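PDB 2P62: DUF4276 family protein from Pyrococcus horikoshii, which is of unknown function but probably has a Toprim-like alpha/beta fold and forms an assembly of two identical chains. Local coordinates for residues Phe105-Val108 with Leu109-Arg113; Lys183-Pro186 with Lys187-Met190; Leu223-Phe226 with Leu227-Asn231. All blocks are in the same frame, centred on the assembly; numbering follows the deposited sequence.

How the interactions relate
The three contacts are local and follow one another along the chain: interaction 1 ends the helix 104-109, interaction 2 starts the helix 186-196 and interaction 3 finishes the helix 220-229. None touches another. Interaction 1 lies on the sheet, its centre about 31 Å from that of interaction 2 and about 28 Å from that of interaction 3. Interactions 2 and 3 sit in the helical part, their nearest atoms about 9 Å apart, and share the helix 152-162: Pro-186 and Met-190 touch Glu-153, while Phe-226 touches Leu-159 and Leu-162. Strand 129-136 is common to interactions 1 and 3, through Pro-133 against Phe-105 and Val-108 and through Tyr-134, whose OH bonds to Asn-231 O. No active site is known.

Interaction 1: Phe105-Val108 with Leu109-Arg113; sequences FEWV and LSFLR
Leu-109 N and Ser-110 N close the last alpha-helical turns on Phe-105 O and Glu-106 O, each pair 2.9 Å apart, and the backbone then tightens, with Phe-111 N reaching back just three residues to Val-108 O (2.8 Å) and Leu-109 to Leu-112 forming a type I turn. The carbonyl of Trp-107 is gripped by a side chain. Ser-110 OG donates to Trp-107 O at 2.7 Å, its chi1 of 79° folding the hydroxyl back over the preceding turn. The same oxygen lies 3.3 Å above the ring plane of Phe-111, over the ring centre.

The aromatic side chains of Trp-107 and Phe-111 make a T-shaped (edge-to-face) pair. CG anti to the backbone N (chi1 -177°) brings the indole alongside the next turn, and chi2 turns the face of its five-membered ring to the CE1-CZ edge of Phe-111. The two ring planes are 73° apart, and the approach is close, with Phe-111 CZ 3.1 Å from Trp-107 NE1. With an alanine in place of Trp-107, the edge of Phe-111 would probably lose the surface it points at, and Arg-96 and Lys-68 their cation-pi partner. On another side of the helix, Phe-105 CE1 meets Leu-109 CD2 more loosely, at 4.2 Å.

Phe-111 also packs on Ile-71, Pro-72 and Leu-75 of the helix 71-84. Val-108, buried, lies against Val-94, Ile-131 and Pro-133, and Leu-112 bridges Leu-79 and Ile-131. The arrangement is that of a short helix laid by Val-108 against the strands 89-97 and 129-136 and ended by a type I turn, within what is probably a Toprim-like alpha/beta fold.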
loop_
_atom_site.group_PDB
_atom_site.type_symbol
_atom_site.label_atom_id
_atom_site.label_comp_id
_atom_site.label_asym_id
_atom_site.label_seq_id
_atom_site.Cartn_x
_atom_site.Cartn_y
_atom_site.Cartn_z
ATOM N N PHE A 105 3.700 -14.116 24.612
ATOM C CA PHE A 105 3.285 -15.392 25.189
ATOM C C PHE A 105 2.057 -15.199 26.086
ATOM O O PHE A 105 1.068 -15.926 25.966
ATOM C CB PHE A 105 4.430 -16.031 25.985
ATOM C CG PHE A 105 4.124 -17.423 26.460
ATOM C CD1 PHE A 105 3.405 -17.631 27.641
ATOM C CD2 PHE A 105 4.500 -18.527 25.700
ATOM C CE1 PHE A 105 3.060 -18.923 28.057
ATOM C CE2 PHE A 105 4.160 -19.823 26.106
ATOM C CZ PHE A 105 3.435 -20.019 27.291
ATOM N N GLU A 106 2.117 -14.222 26.983
ATOM C CA GLU A 106 0.983 -13.940 27.861
ATOM C C GLU A 106 -0.231 -13.482 27.023
ATOM O O GLU A 106 -1.367 -13.879 27.287
ATOM C CB GLU A 106 1.362 -12.859 28.882
ATOM C CG GLU A 106 2.355 -13.320 29.949
ATOM C CD GLU A 106 2.914 -12.161 30.776
ATOM O OE1 GLU A 106 2.111 -11.284 31.180
ATOM O OE2 GLU A 106 4.146 -12.127 31.030
ATOM N N TRP A 107 0.020 -12.663 26.003
ATOM C CA TRP A 107 -1.046 -12.168 25.139
ATOM C C TRP A 107 -1.848 -13.336 24.542
ATOM O O TRP A 107 -3.078 -13.395 24.650
ATOM C CB TRP A 107 -0.434 -11.289 24.041
ATOM C CG TRP A 107 -1.425 -10.657 23.106
ATOM C CD1 TRP A 107 -2.523 -9.917 23.442
ATOM C CD2 TRP A 107 -1.408 -10.726 21.672
ATOM N NE1 TRP A 107 -3.193 -9.524 22.302
ATOM C CE2 TRP A 107 -2.531 -10.006 21.205
ATOM C CE3 TRP A 107 -0.549 -11.323 20.738
ATOM C CZ2 TRP A 107 -2.824 -9.873 19.842
ATOM C CZ3 TRP A 107 -0.840 -11.191 19.377
ATOM C CH2 TRP A 107 -1.969 -10.469 18.944
ATOM N N VAL A 108 -1.150 -14.287 23.936
ATOM C CA VAL A 108 -1.819 -15.436 23.351
ATOM C C VAL A 108 -2.500 -16.285 24.426
ATOM O O VAL A 108 -3.662 -16.664 24.290
ATOM C CB VAL A 108 -0.812 -16.297 22.566
ATOM C CG1 VAL A 108 -1.489 -17.565 22.033
ATOM C CG2 VAL A 108 -0.241 -15.478 21.422
ATOM N N LEU A 109 -1.767 -16.573 25.496
ATOM C CA LEU A 109 -2.289 -17.378 26.592
ATOM C C LEU A 109 -3.626 -16.848 27.127
ATOM O O LEU A 109 -4.518 -17.628 27.490
ATOM C CB LEU A 109 -1.262 -17.439 27.726
ATOM C CG LEU A 109 -1.586 -18.479 28.802
ATOM C CD1 LEU A 109 -1.462 -19.882 28.206
ATOM C CD2 LEU A 109 -0.652 -18.317 29.976
ATOM N N SER A 110 -3.756 -15.523 27.182
ATOM C CA SER A 110 -4.978 -14.878 27.668
ATOM C C SER A 110 -6.181 -15.136 26.753
ATOM O O SER A 110 -7.312 -14.827 27.119
ATOM C CB SER A 110 -4.774 -13.361 27.795
ATOM O OG SER A 110 -4.876 -12.722 26.519
ATOM N N PHE A 111 -5.934 -15.691 25.568
ATOM C CA PHE A 111 -7.004 -16.003 24.620
ATOM C C PHE A 111 -7.512 -17.428 24.809
ATOM O O PHE A 111 -8.592 -17.772 24.337
ATOM C CB PHE A 111 -6.505 -15.848 23.172
ATOM C CG PHE A 111 -6.086 -14.452 22.821
ATOM C CD1 PHE A 111 -5.050 -14.228 21.923
ATOM C CD2 PHE A 111 -6.703 -13.361 23.418
ATOM C CE1 PHE A 111 -4.631 -12.940 21.632
ATOM C CE2 PHE A 111 -6.293 -12.067 23.135
ATOM C CZ PHE A 111 -5.254 -11.857 22.241
ATOM N N LEU A 112 -6.735 -18.252 25.508
ATOM C CA LEU A 112 -7.086 -19.654 25.715
ATOM C C LEU A 112 -7.721 -19.999 27.052
ATOM O O LEU A 112 -7.193 -20.820 27.802
ATOM C CB LEU A 112 -5.843 -20.521 25.527
ATOM C CG LEU A 112 -5.109 -20.345 24.202
ATOM C CD1 LEU A 112 -3.863 -21.191 24.241
ATOM C CD2 LEU A 112 -6.012 -20.741 23.031
ATOM N N ARG A 113 -8.860 -19.387 27.348
ATOM C CA ARG A 113 -9.559 -19.663 28.601
ATOM C C ARG A 113 -10.432 -20.927 28.465
ATOM O O ARG A 113 -10.950 -21.212 27.388
ATOM C CB ARG A 113 -10.412 -18.448 28.967
ATOM C CG ARG A 113 -10.175 -17.929 30.368
ATOM C CD ARG A 113 -11.247 -18.438 31.309
ATOM N NE ARG A 113 -12.581 -18.044 30.861
ATOM C CZ ARG A 113 -13.690 -18.195 31.582
ATOM N NH1 ARG A 113 -13.629 -18.730 32.797
ATOM N NH2 ARG A 113 -14.862 -17.818 31.084
#

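Interaction 2: Lys183-Pro186 with Lys187-Met190; sequences KLTP and KDVM
Thr-185 and Asp-188 form a capping box at the N-terminus of the helix 186-196, each side chain bonding to the backbone N of the other. Thr-185, the N-cap, accepts from Asp-188 N through OG1 at 3.0 Å. Its chi1 of 59° holds the hydroxyl over the start of the helix. Thr-185 O receives Val-189 N (3.2 Å), which begins the regular helical bonding.

The tightly packed part is the buried one, around Leu-184 and Pro-186. Leu-184 CG lies 4.0 Å from Asp-188 CB, the two side chains crossing at about a right angle, and the leucine also fits against Met-173 and Leu-176 of the helix 171-180. Pro-186 packs on Glu-151 and Glu-153. The looser side carries a water beside Thr-185 OG1 that is only weakly bonded to Asp-188 OD2. There Lys-187 leads away from the box, bent at its last torsion, to a salt bridge with Glu-153, and it also packs on Thr-200 of the second subunit.

Asp-188 OD1 has two partners: Lys-180 NZ in a salt bridge, and Thr-185 N, which meets it at 3.1 Å from 45° above the carboxylate plane.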
loop_
_atom_site.group_PDB
_atom_site.type_symbol
_atom_site.label_atom_id
_atom_site.label_comp_id
_atom_site.label_asym_id
_atom_site.label_seq_id
_atom_site.Cartn_x
_atom_site.Cartn_y
_atom_site.Cartn_z
ATOM N N LYS A 183 15.318 11.411 17.479
ATOM C CA LYS A 183 15.901 10.274 16.786
ATOM C C LYS A 183 14.878 9.699 15.819
ATOM O O LYS A 183 13.669 9.861 15.983
ATOM C CB LYS A 183 16.325 9.180 17.768
ATOM C CG LYS A 183 17.585 9.480 18.560
ATOM C CD LYS A 183 17.862 8.362 19.568
ATOM C CE LYS A 183 19.042 8.687 20.477
ATOM N NZ LYS A 183 19.205 7.675 21.569
ATOM N N LEU A 184 15.396 9.024 14.809
ATOM C CA LEU A 184 14.595 8.394 13.787
ATOM C C LEU A 184 14.032 7.071 14.285
ATOM O O LEU A 184 14.732 6.319 14.968
ATOM C CB LEU A 184 15.478 8.142 12.573
ATOM C CG LEU A 184 15.483 9.165 11.438
ATOM C CD1 LEU A 184 15.355 10.586 11.954
ATOM C CD2 LEU A 184 16.751 8.956 10.642
ATOM N N THR A 185 12.770 6.788 13.956
ATOM C CA THR A 185 12.156 5.515 14.345
ATOM C C THR A 185 12.563 4.467 13.309
ATOM O O THR A 185 13.012 4.810 12.210
ATOM C CB THR A 185 10.618 5.561 14.321
ATOM O OG1 THR A 185 10.177 5.891 12.998
ATOM C CG2 THR A 185 10.080 6.564 15.318
ATOM N N PRO A 186 12.436 3.175 13.648
ATOM C CA PRO A 186 12.812 2.173 12.652
ATOM C C PRO A 186 11.978 2.354 11.380
ATOM O O PRO A 186 12.469 2.125 10.276
ATOM C CB PRO A 186 12.547 0.846 13.371
ATOM C CG PRO A 186 11.506 1.197 14.400
ATOM C CD PRO A 186 12.015 2.533 14.905
ATOM N N LYS A 187 10.723 2.776 11.533
ATOM C CA LYS A 187 9.868 2.993 10.369
ATOM C C LYS A 187 10.363 4.184 9.552
ATOM O O LYS A 187 10.136 4.251 8.348
ATOM C CB LYS A 187 8.411 3.217 10.782
ATOM C CG LYS A 187 7.673 1.954 11.227
ATOM C CD LYS A 187 6.288 2.307 11.754
ATOM C CE LYS A 187 5.650 1.163 12.545
ATOM N NZ LYS A 187 5.159 0.046 11.686
ATOM N N ASP A 188 11.030 5.132 10.200
ATOM C CA ASP A 188 11.565 6.272 9.465
ATOM C C ASP A 188 12.683 5.745 8.554
ATOM O O ASP A 188 12.776 6.118 7.385
ATOM C CB ASP A 188 12.133 7.327 10.428
ATOM C CG ASP A 188 11.056 8.213 11.059
ATOM O OD1 ASP A 188 11.362 8.863 12.087
ATOM O OD2 ASP A 188 9.920 8.280 10.533
ATOM N N VAL A 189 13.521 4.864 9.095
ATOM C CA VAL A 189 14.636 4.298 8.340
ATOM C C VAL A 189 14.128 3.549 7.115
ATOM O O VAL A 189 14.785 3.487 6.072
ATOM C CB VAL A 189 15.472 3.317 9.213
ATOM C CG1 VAL A 189 16.599 2.708 8.384
ATOM C CG2 VAL A 189 16.051 4.045 10.422
ATOM N N MET A 190 12.945 2.976 7.248
ATOM C CA MET A 190 12.369 2.228 6.153
ATOM C C MET A 190 12.174 3.153 4.952
ATOM O O MET A 190 12.321 2.738 3.808
ATOM C CB MET A 190 11.049 1.619 6.606
ATOM C CG MET A 190 10.939 0.134 6.350
ATOM S SD MET A 190 12.003 -0.966 7.271
ATOM C CE MET A 190 13.449 -0.901 6.426
HETATM O O HOH W 1 7.790 6.675 12.661
#

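Interaction 3: Leu223-Phe226 with Leu227-Asn231; sequences LIRF and LSEVN
Arg-225 and Glu-229, one turn apart, are joined by a salt bridge on the exposed side of the helix 220-229. Arg-225 NE donates to Glu-229 OE2 at 2.9 Å in a nearly straight bond (166°), and NH2 adds a weak one to the same oxygen. OE2 sits at the edge of the guanidinium, almost in its plane; the two flat groups are turned 85° against each other, and NE meets OE2 from above the carboxylate plane. A chi1 of 173° sends the arginine along the helix toward the following turn, with CG 3.7 Å from Glu-229 OE2, and the chain, extended from CG to NE, carries NE to that oxygen. On the buried side Phe-226 CE2 presses on Val-230 CG2 at 3.4 Å, while CE1 lies 4.0 Å from Leu-227 CD2.

Beneath these side chains, Glu-229 N bonds to Arg-225 O (2.9 Å) and Val-230 N to Phe-226 O (3.0 Å), fixing the spacing of both pairs. Asn-231 then leaves the helix with positive phi in a Schellman motif, its N held by Ser-228 O at 3.0 Å. Tyr-158 OH bonds to Glu-229 OE1 and so gives the carboxylate a second anchor.

Phe-226 packs on Leu-159 and Leu-162 of the helix 152-162, Leu-223 on the helix 204-218 and Leu-227 on the helix 233-239, while Asn-231 O meets Tyr-134 OH of the strand 129-136.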
loop_
_atom_site.group_PDB
_atom_site.type_symbol
_atom_site.label_atom_id
_atom_site.label_comp_id
_atom_site.label_asym_id
_atom_site.label_seq_id
_atom_site.Cartn_x
_atom_site.Cartn_y
_atom_site.Cartn_z
ATOM N N LEU A 223 21.440 -12.819 3.735
ATOM C CA LEU A 223 20.077 -12.956 4.262
ATOM C C LEU A 223 19.989 -14.073 5.300
ATOM O O LEU A 223 19.360 -13.918 6.353
ATOM C CB LEU A 223 19.075 -13.257 3.138
ATOM C CG LEU A 223 17.617 -13.462 3.598
ATOM C CD1 LEU A 223 17.014 -12.109 3.944
ATOM C CD2 LEU A 223 16.794 -14.148 2.509
ATOM N N ILE A 224 20.613 -15.203 4.994
ATOM C CA ILE A 224 20.609 -16.337 5.902
ATOM C C ILE A 224 21.281 -15.942 7.210
ATOM O O ILE A 224 20.784 -16.261 8.286
ATOM C CB ILE A 224 21.326 -17.551 5.261
ATOM C CG1 ILE A 224 20.435 -18.141 4.160
ATOM C CG2 ILE A 224 21.647 -18.589 6.313
ATOM C CD1 ILE A 224 21.080 -19.258 3.363
ATOM N N ARG A 225 22.399 -15.229 7.111
ATOM C CA ARG A 225 23.135 -14.776 8.291
ATOM C C ARG A 225 22.254 -13.820 9.093
ATOM O O ARG A 225 22.193 -13.881 10.325
ATOM C CB ARG A 225 24.412 -14.055 7.863
ATOM C CG ARG A 225 25.162 -13.398 9.003
ATOM C CD ARG A 225 26.215 -12.421 8.495
ATOM N NE ARG A 225 26.636 -11.553 9.590
ATOM C CZ ARG A 225 27.307 -10.416 9.448
ATOM N NH1 ARG A 225 27.652 -9.986 8.237
ATOM N NH2 ARG A 225 27.617 -9.701 10.526
ATOM N N PHE A 226 21.580 -12.927 8.378
ATOM C CA PHE A 226 20.689 -11.976 9.008
ATOM C C PHE A 226 19.604 -12.732 9.774
ATOM O O PHE A 226 19.396 -12.490 10.964
ATOM C CB PHE A 226 20.078 -11.049 7.944
ATOM C CG PHE A 226 18.735 -10.481 8.319
ATOM C CD1 PHE A 226 17.571 -10.978 7.732
ATOM C CD2 PHE A 226 18.628 -9.476 9.277
ATOM C CE1 PHE A 226 16.321 -10.485 8.093
ATOM C CE2 PHE A 226 17.384 -8.973 9.649
ATOM C CZ PHE A 226 16.227 -9.476 9.059
ATOM N N LEU A 227 18.935 -13.662 9.092
ATOM C CA LEU A 227 17.861 -14.463 9.698
ATOM C C LEU A 227 18.320 -15.202 10.954
ATOM O O LEU A 227 17.532 -15.432 11.880
ATOM C CB LEU A 227 17.326 -15.491 8.690
ATOM C CG LEU A 227 16.544 -14.982 7.476
ATOM C CD1 LEU A 227 16.238 -16.149 6.536
ATOM C CD2 LEU A 227 15.256 -14.301 7.939
ATOM N N SER A 228 19.594 -15.583 10.970
ATOM C CA SER A 228 20.167 -16.296 12.102
ATOM C C SER A 228 20.478 -15.349 13.272
ATOM O O SER A 228 20.111 -15.629 14.414
ATOM C CB SER A 228 21.436 -17.040 11.658
ATOM O OG SER A 228 21.969 -17.830 12.712
ATOM N N GLU A 229 21.129 -14.221 12.990
ATOM C CA GLU A 229 21.474 -13.264 14.045
ATOM C C GLU A 229 20.252 -12.625 14.702
ATOM O O GLU A 229 20.320 -12.178 15.848
ATOM C CB GLU A 229 22.388 -12.152 13.504
ATOM C CG GLU A 229 23.587 -12.658 12.730
ATOM C CD GLU A 229 24.620 -11.582 12.431
ATOM O OE1 GLU A 229 24.245 -10.402 12.256
ATOM O OE2 GLU A 229 25.819 -11.929 12.348
ATOM N N VAL A 230 19.137 -12.569 13.977
ATOM C CA VAL A 230 17.916 -11.978 14.522
ATOM C C VAL A 230 17.040 -13.074 15.112
ATOM O O VAL A 230 15.978 -12.814 15.677
ATOM C CB VAL A 230 17.121 -11.229 13.434
ATOM C CG1 VAL A 230 15.871 -10.617 14.032
ATOM C CG2 VAL A 230 17.979 -10.142 12.822
ATOM N N ASN A 231 17.512 -14.305 14.979
ATOM C CA ASN A 231 16.815 -15.483 15.473
ATOM C C ASN A 231 15.441 -15.678 14.828
ATOM O O ASN A 231 14.423 -15.752 15.514
ATOM C CB ASN A 231 16.683 -15.430 17.001
ATOM C CG ASN A 231 16.788 -16.814 17.642
ATOM O OD1 ASN A 231 17.769 -17.545 17.427
ATOM N ND2 ASN A 231 15.779 -17.181 18.430
#